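Local structure of arginase, mitochondrial (Medicago truncatula, 6VSS) at residues 69-72 with 73-76; 84-87 with 88-91; 129-132 with 133-136; 200-203 with 204-208. The protein catalyses the manganese-dependent hydrolysis of L-arginine to urea and L-ornithine, and also converts agmatine to putrescine and urea. All blocks are in the same frame, centred on the assembly; numbering follows the deposited sequence.

Overall arrangement
The four contacts follow one another along the chain, in a fold built on a parallel sheet with helices packed around it. Contact 1 lies in the loop after strand 63-69 and touches each of the other three. His73 in contact 1 bonds to Asp131 in contact 3, at the start of helix 131-146. Ser76 in contact 1 bonds to His200 in contact 4, in the loop leading to helix 203-209. Contact 2, on helix 84-92, meets contact 1 by packing of Pro85. Contacts 2 and 4 are farthest apart, about 25 Å between centres, on opposite sides of the chain's centre. Contacts 1 and 4 lie toward the manganese and ornithine site, while contact 2 reaches a second subunit.

Contact 1. Residues 69-72 with 73-76; sequences VPLG and HHSS
Leu71 meets the imidazole rings of His73 and His74 at a slant. The two rings also overlap each other at their rims: His74 CD2 lies 4.0 Å above the plane of the His73 ring, offset from its centre, and His73 CE1 sits over one face of the His74 ring in the same displaced way. Leu71 comes to both from the preceding residues. Its CG touches His73 ND1 at 3.5 Å, and its CD1 lies 3.7 Å from His73 CE1. The other methyl, CD2, turns to His74 and reaches CD2 of that ring at 3.7 Å. The His73 ring is brought back beside Leu71 because its CG stands between the backbone N and the carbonyl carbon (chi1 73°). The far nitrogen of this ring, NE2, is hydrogen-bonded to Asp131, which fixes the rotation of the ring.

The backbone makes a tight turn from Gly72 to Ser75. Ser75 N donates to Gly72 O at 3.1 Å with an N-H...O angle of 163°, approaching from above the carbonyl plane. Ser75 OG lies close to the same oxygen, with 3.1 Å between Ser75 OG and Gly72 O, and is hydrogen-bonded to Asp159. Leu71 is buried and also packs on Ile121 and Leu134, so the slanted contact continues into the neighbouring helices. Gly72 to Ser75 form a type I beta turn, preceded by an inverse gamma turn centred on Pro70. Together they shape the loop after strand 63-69 that carries Ser76 to the L-ornithine site of this arginase.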
loop_
_atom_site.group_PDB
_atom_site.type_symbol
_atom_site.label_atom_id
_atom_site.label_comp_id
_atom_site.label_asym_id
_atom_site.label_seq_id
_atom_site.Cartn_x
_atom_site.Cartn_y
_atom_site.Cartn_z
ATOM N N VAL B 69 -2.772 -23.387 15.741
ATOM C CA VAL B 69 -2.299 -22.924 17.074
ATOM C C VAL B 69 -1.994 -21.438 16.921
ATOM O O VAL B 69 -0.859 -21.064 16.606
ATOM C CB VAL B 69 -1.108 -23.767 17.545
ATOM C CG1 VAL B 69 -0.725 -23.405 18.964
ATOM C CG2 VAL B 69 -1.383 -25.259 17.397
ATOM N N PRO B 70 -3.068 -20.604 17.034
ATOM C CA PRO B 70 -2.992 -19.149 16.882
ATOM C C PRO B 70 -2.386 -18.462 18.121
ATOM O O PRO B 70 -3.082 -17.889 18.874
ATOM C CB PRO B 70 -4.457 -18.770 16.687
ATOM C CG PRO B 70 -5.198 -19.823 17.514
ATOM C CD PRO B 70 -4.442 -21.096 17.251
ATOM N N LEU B 71 -1.071 -18.604 18.269
ATOM C CA LEU B 71 -0.243 -18.136 19.396
ATOM C C LEU B 71 0.889 -17.278 18.840
ATOM O O LEU B 71 1.660 -17.757 17.971
ATOM C CB LEU B 71 0.264 -19.395 20.077
ATOM C CG LEU B 71 1.099 -19.186 21.318
ATOM C CD1 LEU B 71 1.089 -20.460 22.141
ATOM C CD2 LEU B 71 2.524 -18.755 20.956
ATOM N N GLY B 72 0.946 -16.023 19.291
ATOM C CA GLY B 72 1.928 -15.003 18.878
ATOM C C GLY B 72 2.707 -14.508 20.051
ATOM O O GLY B 72 3.696 -13.778 19.815
ATOM N N HIS B 73 2.343 -14.912 21.280
ATOM C CA HIS B 73 2.856 -14.184 22.470
ATOM C C HIS B 73 4.317 -14.580 22.777
ATOM O O HIS B 73 4.888 -14.056 23.753
ATOM C CB HIS B 73 1.906 -14.295 23.657
ATOM C CG HIS B 73 1.883 -15.641 24.305
ATOM N ND1 HIS B 73 1.143 -16.667 23.798
ATOM C CD2 HIS B 73 2.463 -16.086 25.446
ATOM C CE1 HIS B 73 1.305 -17.725 24.570
ATOM N NE2 HIS B 73 2.103 -17.386 25.622
ATOM N N HIS B 74 4.893 -15.495 22.017
ATOM C CA HIS B 74 6.275 -15.986 22.246
ATOM C C HIS B 74 7.212 -15.278 21.273
ATOM O O HIS B 74 8.393 -15.521 21.349
ATOM C CB HIS B 74 6.321 -17.535 22.173
ATOM C CG HIS B 74 5.758 -18.175 23.392
ATOM N ND1 HIS B 74 5.812 -17.562 24.642
ATOM C CD2 HIS B 74 5.082 -19.329 23.575
ATOM C CE1 HIS B 74 5.224 -18.320 25.541
ATOM N NE2 HIS B 74 4.746 -19.410 24.911
ATOM N N SER B 75 6.687 -14.456 20.369
ATOM C CA SER B 75 7.481 -13.724 19.351
ATOM C C SER B 75 8.261 -12.592 20.036
ATOM O O SER B 75 7.759 -11.990 21.019
ATOM C CB SER B 75 6.616 -13.208 18.240
ATOM O OG SER B 75 5.828 -14.226 17.660
ATOM N N SER B 76 9.433 -12.286 19.509
ATOM C CA SER B 76 10.403 -11.319 20.076
ATOM C C SER B 76 10.083 -9.902 19.562
ATOM O O SER B 76 10.408 -8.943 20.268
ATOM C CB SER B 76 11.809 -11.756 19.699
ATOM O OG SER B 76 11.825 -12.227 18.355
#

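Contact 2. Residues 84-87 with 88-91; sequences APPR and IREA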
loop_
_atom_site.group_PDB
_atom_site.type_symbol
_atom_site.label_atom_id
_atom_site.label_comp_id
_atom_site.label_asym_id
_atom_site.label_seq_id
_atom_site.Cartn_x
_atom_site.Cartn_y
_atom_site.Cartn_z
ATOM N N ALA B 84 -2.670 -15.950 11.829
ATOM C CA ALA B 84 -2.353 -16.681 10.587
ATOM C C ALA B 84 -3.314 -17.832 10.245
ATOM O O ALA B 84 -3.707 -17.978 9.081
ATOM C CB ALA B 84 -0.914 -17.101 10.623
ATOM N N PRO B 85 -3.664 -18.790 11.135
ATOM C CA PRO B 85 -4.273 -20.015 10.637
ATOM C C PRO B 85 -5.530 -19.816 9.765
ATOM O O PRO B 85 -5.574 -20.405 8.694
ATOM C CB PRO B 85 -4.460 -20.851 11.903
ATOM C CG PRO B 85 -3.379 -20.366 12.839
ATOM C CD PRO B 85 -3.333 -18.875 12.561
ATOM N N PRO B 86 -6.563 -19.019 10.150
ATOM C CA PRO B 86 -7.781 -18.841 9.351
ATOM C C PRO B 86 -7.497 -18.189 7.994
ATOM O O PRO B 86 -8.169 -18.527 7.028
ATOM C CB PRO B 86 -8.660 -17.868 10.164
ATOM C CG PRO B 86 -8.170 -18.079 11.580
ATOM C CD PRO B 86 -6.675 -18.318 11.426
ATOM N N ARG B 87 -6.476 -17.343 7.934
ATOM C CA ARG B 87 -6.037 -16.689 6.662
ATOM C C ARG B 87 -5.426 -17.764 5.756
ATOM O O ARG B 87 -5.733 -17.768 4.596
ATOM C CB ARG B 87 -5.094 -15.512 6.939
ATOM C CG ARG B 87 -5.812 -14.300 7.512
ATOM C CD ARG B 87 -6.697 -13.633 6.474
ATOM N NE ARG B 87 -5.912 -12.755 5.601
ATOM C CZ ARG B 87 -5.493 -11.533 5.980
ATOM N NH1 ARG B 87 -4.791 -10.769 5.154
ATOM N NH2 ARG B 87 -5.786 -11.086 7.196
ATOM N N ILE B 88 -4.645 -18.670 6.333
ATOM C CA ILE B 88 -4.052 -19.780 5.521
ATOM C C ILE B 88 -5.166 -20.705 5.013
ATOM O O ILE B 88 -5.210 -20.935 3.789
ATOM C CB ILE B 88 -2.973 -20.535 6.294
ATOM C CG1 ILE B 88 -1.804 -19.632 6.682
ATOM C CG2 ILE B 88 -2.474 -21.734 5.498
ATOM C CD1 ILE B 88 -0.968 -20.274 7.797
ATOM N N ARG B 89 -6.104 -21.148 5.843
ATOM C CA ARG B 89 -7.195 -22.015 5.305
ATOM C C ARG B 89 -7.947 -21.299 4.179
ATOM O O ARG B 89 -8.348 -21.927 3.214
ATOM C CB ARG B 89 -8.150 -22.476 6.390
ATOM C CG ARG B 89 -7.438 -23.342 7.409
ATOM C CD ARG B 89 -8.351 -23.915 8.424
ATOM N NE ARG B 89 -8.806 -22.826 9.248
ATOM C CZ ARG B 89 -8.269 -22.498 10.430
ATOM N NH1 ARG B 89 -7.307 -23.224 10.951
ATOM N NH2 ARG B 89 -8.768 -21.517 11.126
ATOM N N GLU B 90 -8.290 -20.056 4.360
ATOM C CA GLU B 90 -9.038 -19.367 3.295
ATOM C C GLU B 90 -8.197 -19.404 2.007
ATOM O O GLU B 90 -8.760 -19.546 0.944
ATOM C CB GLU B 90 -9.360 -17.931 3.699
ATOM C CG GLU B 90 -9.710 -17.131 2.482
ATOM C CD GLU B 90 -10.120 -15.717 2.773
ATOM O OE1 GLU B 90 -9.224 -14.882 2.990
ATOM O OE2 GLU B 90 -11.327 -15.483 2.823
ATOM N N ALA B 91 -6.892 -19.121 2.073
ATOM C CA ALA B 91 -6.056 -19.099 0.862
ATOM C C ALA B 91 -5.918 -20.512 0.269
ATOM O O ALA B 91 -5.836 -20.613 -0.932
ATOM C CB ALA B 91 -4.737 -18.437 1.157
HETATM O O HOH W 1 -6.324 -15.435 3.253
#
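Arg89 starts with CG beside its backbone N and anti to the carbonyl carbon (chi1 -63°), then runs extended and bends at chi3 (-69°). This folds its guanidinium back over Pro85 and Pro86, one turn earlier. Pro85 O lies over the centre of one face of the group, 3.8 Å above the plane. At one end Arg89 NH2 rests against Pro86, 3.4 Å from Pro86 CA and 3.5 Å from Pro86 CG. At the other, Arg89 NH1 is 3.8 Å from Pro85 CB. Its nitrogens bond outside these residues: NH1 forms a salt bridge with Asp118, and NE one with Glu122 of the second subunit. A leucine at Arg89 would probably leave both Asp118 and that Glu122 without this charged mate, and the flat cover over the two prolines would be lost.

Regular i to i+4 bonds run through this part of helix 84-92, such as Arg89 N to Pro85 O at 3.0 Å. Pro85 and Pro86 have no backbone N-H to offer, and near the start of a helix such residues cost no bond. The helix packs on the parallel sheet of the arginase fold, with Pro85 and Arg89 facing strands 113-118 and 151-157.

Ile88 and Ala91 turn to helix 323-339, and Ile88 CD1 also lies 4.2 Å from Ala84 CB. On the partly exposed side a water donates to Arg87 O at 2.8 Å and to Glu90 OE1 at 3.0 Å. Glu90 OE1 also accepts from Gln316 of the second subunit.

Contact 3. Residues 129-132 with 133-136; sequences VDDK and RLAN
Asp130 O takes the N-H of Leu134 at 2.9 Å. The side chain of the same residue holds a second N-H: Arg133 N donates to Asp130 OD1 at 3.2 Å, with an angle of 155°. It meets that oxygen from above the carboxylate plane. The carboxylate can reach because its CG stands between the backbone N and the carbonyl carbon (chi1 56°). Asp130 is thus the N-cap of helix 131-146, satisfying an N-H that has no earlier carbonyl in the helix to meet. Its negative charge at the amino end probably suits the helix dipole. Behind the cap, ordinary helical bonds follow, with Ala135 N 3.0 Å from Asp131 O.

Val129 stands just before the cap. Its CG1 presses on Arg133 CG at 3.4 Å, and the two side chains cross at about a right angle. Arg133 then leads away, and its NH2 bonds to Asn33 on helix 25-57. Asp131 and Leu134 lie side by side, pointing the same way, with Asp131 OD1 4.1 Å from Leu134 CD2. Asp131 turns to His73 in the loop of contact 1, while Leu134 packs on Ile124.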
loop_
_atom_site.group_PDB
_atom_site.type_symbol
_atom_site.label_atom_id
_atom_site.label_comp_id
_atom_site.label_asym_id
_atom_site.label_seq_id
_atom_site.Cartn_x
_atom_site.Cartn_y
_atom_site.Cartn_z
ATOM N N VAL B 129 -4.012 -19.142 32.354
ATOM C CA VAL B 129 -3.180 -20.369 32.213
ATOM C C VAL B 129 -1.731 -19.960 31.898
ATOM O O VAL B 129 -1.536 -19.110 31.035
ATOM C CB VAL B 129 -3.776 -21.310 31.151
ATOM C CG1 VAL B 129 -2.910 -22.542 30.935
ATOM C CG2 VAL B 129 -5.202 -21.729 31.489
ATOM N N ASP B 130 -0.751 -20.587 32.542
ATOM C CA ASP B 130 0.696 -20.277 32.374
ATOM C C ASP B 130 1.175 -20.983 31.103
ATOM O O ASP B 130 0.455 -21.893 30.625
ATOM C CB ASP B 130 1.517 -20.652 33.612
ATOM C CG ASP B 130 1.388 -22.107 34.033
ATOM O OD1 ASP B 130 2.030 -22.950 33.422
ATOM O OD2 ASP B 130 0.596 -22.383 34.949
ATOM N N ASP B 131 2.341 -20.587 30.585
ATOM C CA ASP B 131 2.866 -21.085 29.289
ATOM C C ASP B 131 3.229 -22.571 29.337
ATOM O O ASP B 131 3.130 -23.205 28.310
ATOM C CB ASP B 131 4.046 -20.248 28.834
ATOM C CG ASP B 131 3.604 -18.839 28.548
ATOM O OD1 ASP B 131 2.538 -18.676 27.905
ATOM O OD2 ASP B 131 4.312 -17.931 29.014
ATOM N N LYS B 132 3.607 -23.115 30.486
ATOM C CA LYS B 132 3.923 -24.563 30.615
ATOM C C LYS B 132 2.636 -25.345 30.377
ATOM O O LYS B 132 2.650 -26.277 29.581
ATOM C CB LYS B 132 4.584 -24.828 31.970
ATOM C CG LYS B 132 4.836 -26.291 32.308
ATOM C CD LYS B 132 5.875 -26.491 33.414
ATOM C CE LYS B 132 6.742 -27.725 33.207
ATOM N NZ LYS B 132 8.171 -27.476 33.544
ATOM N N ARG B 133 1.527 -24.940 30.985
ATOM C CA ARG B 133 0.242 -25.661 30.835
ATOM C C ARG B 133 -0.278 -25.361 29.427
ATOM O O ARG B 133 -0.767 -26.260 28.753
ATOM C CB ARG B 133 -0.697 -25.249 31.966
ATOM C CG ARG B 133 -2.120 -25.750 31.785
ATOM C CD ARG B 133 -2.340 -27.143 32.338
ATOM N NE ARG B 133 -3.742 -27.513 32.539
ATOM C CZ ARG B 133 -4.547 -27.051 33.507
ATOM N NH1 ARG B 133 -4.132 -26.140 34.376
ATOM N NH2 ARG B 133 -5.795 -27.484 33.584
ATOM N N LEU B 134 -0.100 -24.153 28.928
ATOM C CA LEU B 134 -0.480 -23.882 27.513
ATOM C C LEU B 134 0.198 -24.877 26.544
ATOM O O LEU B 134 -0.450 -25.414 25.646
ATOM C CB LEU B 134 -0.066 -22.451 27.184
ATOM C CG LEU B 134 -0.762 -21.905 25.961
ATOM C CD1 LEU B 134 -2.261 -21.945 26.214
ATOM C CD2 LEU B 134 -0.297 -20.503 25.646
ATOM N N ALA B 135 1.510 -25.076 26.680
ATOM C CA ALA B 135 2.296 -26.026 25.865
ATOM C C ALA B 135 1.699 -27.440 25.994
ATOM O O ALA B 135 1.554 -28.114 24.968
ATOM C CB ALA B 135 3.721 -25.981 26.318
ATOM N N ASN B 136 1.327 -27.828 27.211
ATOM C CA ASN B 136 0.713 -29.149 27.480
ATOM C C ASN B 136 -0.586 -29.273 26.686
ATOM O O ASN B 136 -0.833 -30.307 26.127
ATOM C CB ASN B 136 0.494 -29.348 28.979
ATOM C CG ASN B 136 1.730 -29.853 29.692
ATOM O OD1 ASN B 136 2.711 -30.219 29.066
ATOM N ND2 ASN B 136 1.699 -29.868 31.007
#

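Contact 4. Residues 200-203 with 204-208; sequences HASP and FARIM
Ser202 O accepts from Arg206 N at 3.0 Å in a nearly straight bond, with an N-H...O angle of 173°. One residue on, Ile207 N donates to Pro203 O at 3.0 Å, this time more bent at 149°. Ser202 is the N-cap residue of helix 203-209, but its hydroxyl makes no capping bond. Instead OG is hydrogen-bonded to the carbonyl of Tyr190, a residue that binds L-ornithine.

The Arg206 chain bends at chi2 (-65°) and chi3, which brings its guanidinium back over the residue before the helix. Ser202 O lies above one face of the group, toward its rim. Arg206 NH1 is close to Ser202 CB, at 3.1 Å. The guanidinium is held by several partners: NH1 bonds to Tyr197 O, NH2 to His191 O, and NE forms a salt bridge with Glu209. A methionine in place of Arg206 would probably leave Glu209 without its charged mate and those two carbonyls without these donors, freeing the preceding loop to shift.

Packing follows outward. Ile207 CG1 lies against Pro203 O at 3.4 Å. Pro203 CG touches Phe204 CD2 at 4.1 Å, the two side chains meeting at a slant. The Phe204 ring stacks on His182 and meets His160, a manganese ligand, edge to face. The helix packs on two neighbours: Phe204, Ile207 and Met208 touch strand 213-221, and Arg206 and Ile207 touch helix 163-174.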
loop_
_atom_site.group_PDB
_atom_site.type_symbol
_atom_site.label_atom_id
_atom_site.label_comp_id
_atom_site.label_asym_id
_atom_site.label_seq_id
_atom_site.Cartn_x
_atom_site.Cartn_y
_atom_site.Cartn_z
ATOM N N HIS B 200 10.145 -18.154 20.595
ATOM C CA HIS B 200 10.106 -18.645 19.194
ATOM C C HIS B 200 11.515 -18.829 18.627
ATOM O O HIS B 200 11.627 -19.368 17.514
ATOM C CB HIS B 200 9.241 -17.738 18.341
ATOM C CG HIS B 200 9.837 -16.445 17.928
ATOM N ND1 HIS B 200 9.374 -15.773 16.814
ATOM C CD2 HIS B 200 10.817 -15.680 18.452
ATOM C CE1 HIS B 200 10.023 -14.642 16.673
ATOM N NE2 HIS B 200 10.890 -14.545 17.664
ATOM N N ALA B 201 12.546 -18.493 19.417
ATOM C CA ALA B 201 13.982 -18.585 19.081
ATOM C C ALA B 201 14.691 -19.734 19.837
ATOM O O ALA B 201 15.938 -19.829 19.683
ATOM C CB ALA B 201 14.617 -17.240 19.408
ATOM N N SER B 202 13.975 -20.517 20.660
ATOM C CA SER B 202 14.475 -21.727 21.388
ATOM C C SER B 202 13.679 -23.010 21.144
ATOM O O SER B 202 13.985 -24.027 21.772
ATOM C CB SER B 202 14.504 -21.446 22.846
ATOM O OG SER B 202 15.316 -20.309 23.029
ATOM N N PRO B 203 12.680 -23.087 20.232
ATOM C CA PRO B 203 11.939 -24.327 20.117
ATOM C C PRO B 203 12.904 -25.486 19.936
ATOM O O PRO B 203 12.700 -26.503 20.525
ATOM C CB PRO B 203 11.017 -24.147 18.915
ATOM C CG PRO B 203 11.479 -22.873 18.209
ATOM C CD PRO B 203 12.193 -22.069 19.274
ATOM N N PHE B 204 13.918 -25.322 19.099
ATOM C CA PHE B 204 14.758 -26.482 18.719
ATOM C C PHE B 204 15.784 -26.777 19.830
ATOM O O PHE B 204 16.237 -27.894 19.878
ATOM C CB PHE B 204 15.350 -26.300 17.330
ATOM C CG PHE B 204 14.275 -26.387 16.280
ATOM C CD1 PHE B 204 13.722 -27.611 15.941
ATOM C CD2 PHE B 204 13.722 -25.235 15.743
ATOM C CE1 PHE B 204 12.702 -27.680 15.001
ATOM C CE2 PHE B 204 12.667 -25.306 14.840
ATOM C CZ PHE B 204 12.179 -26.527 14.452
ATOM N N ALA B 205 16.144 -25.812 20.680
ATOM C CA ALA B 205 16.931 -26.121 21.900
ATOM C C ALA B 205 16.072 -27.018 22.802
ATOM O O ALA B 205 16.567 -28.055 23.220
ATOM C CB ALA B 205 17.378 -24.850 22.574
ATOM N N ARG B 206 14.797 -26.679 23.015
ATOM C CA ARG B 206 13.873 -27.506 23.836
ATOM C C ARG B 206 13.842 -28.917 23.243
ATOM O O ARG B 206 14.039 -29.920 23.978
ATOM C CB ARG B 206 12.495 -26.849 23.882
ATOM C CG ARG B 206 12.490 -25.419 24.415
ATOM C CD ARG B 206 12.892 -25.291 25.873
ATOM N NE ARG B 206 14.322 -25.035 26.071
ATOM C CZ ARG B 206 14.940 -23.855 25.975
ATOM N NH1 ARG B 206 14.292 -22.741 25.660
ATOM N NH2 ARG B 206 16.250 -23.805 26.163
ATOM N N ILE B 207 13.667 -29.005 21.929
ATOM C CA ILE B 207 13.416 -30.303 21.247
ATOM C C ILE B 207 14.671 -31.131 21.447
ATOM O O ILE B 207 14.565 -32.217 22.017
ATOM C CB ILE B 207 13.034 -30.096 19.771
ATOM C CG1 ILE B 207 11.598 -29.592 19.615
ATOM C CG2 ILE B 207 13.283 -31.340 18.963
ATOM C CD1 ILE B 207 11.323 -28.918 18.259
ATOM N N MET B 208 15.809 -30.597 21.011
ATOM C CA MET B 208 17.117 -31.266 21.112
ATOM C C MET B 208 17.419 -31.606 22.588
ATOM O O MET B 208 17.799 -32.739 22.843
ATOM C CB MET B 208 18.229 -30.393 20.523
ATOM C CG MET B 208 18.199 -30.244 18.998
ATOM S SD MET B 208 17.514 -31.621 18.016
ATOM C CE MET B 208 19.055 -32.474 17.670
#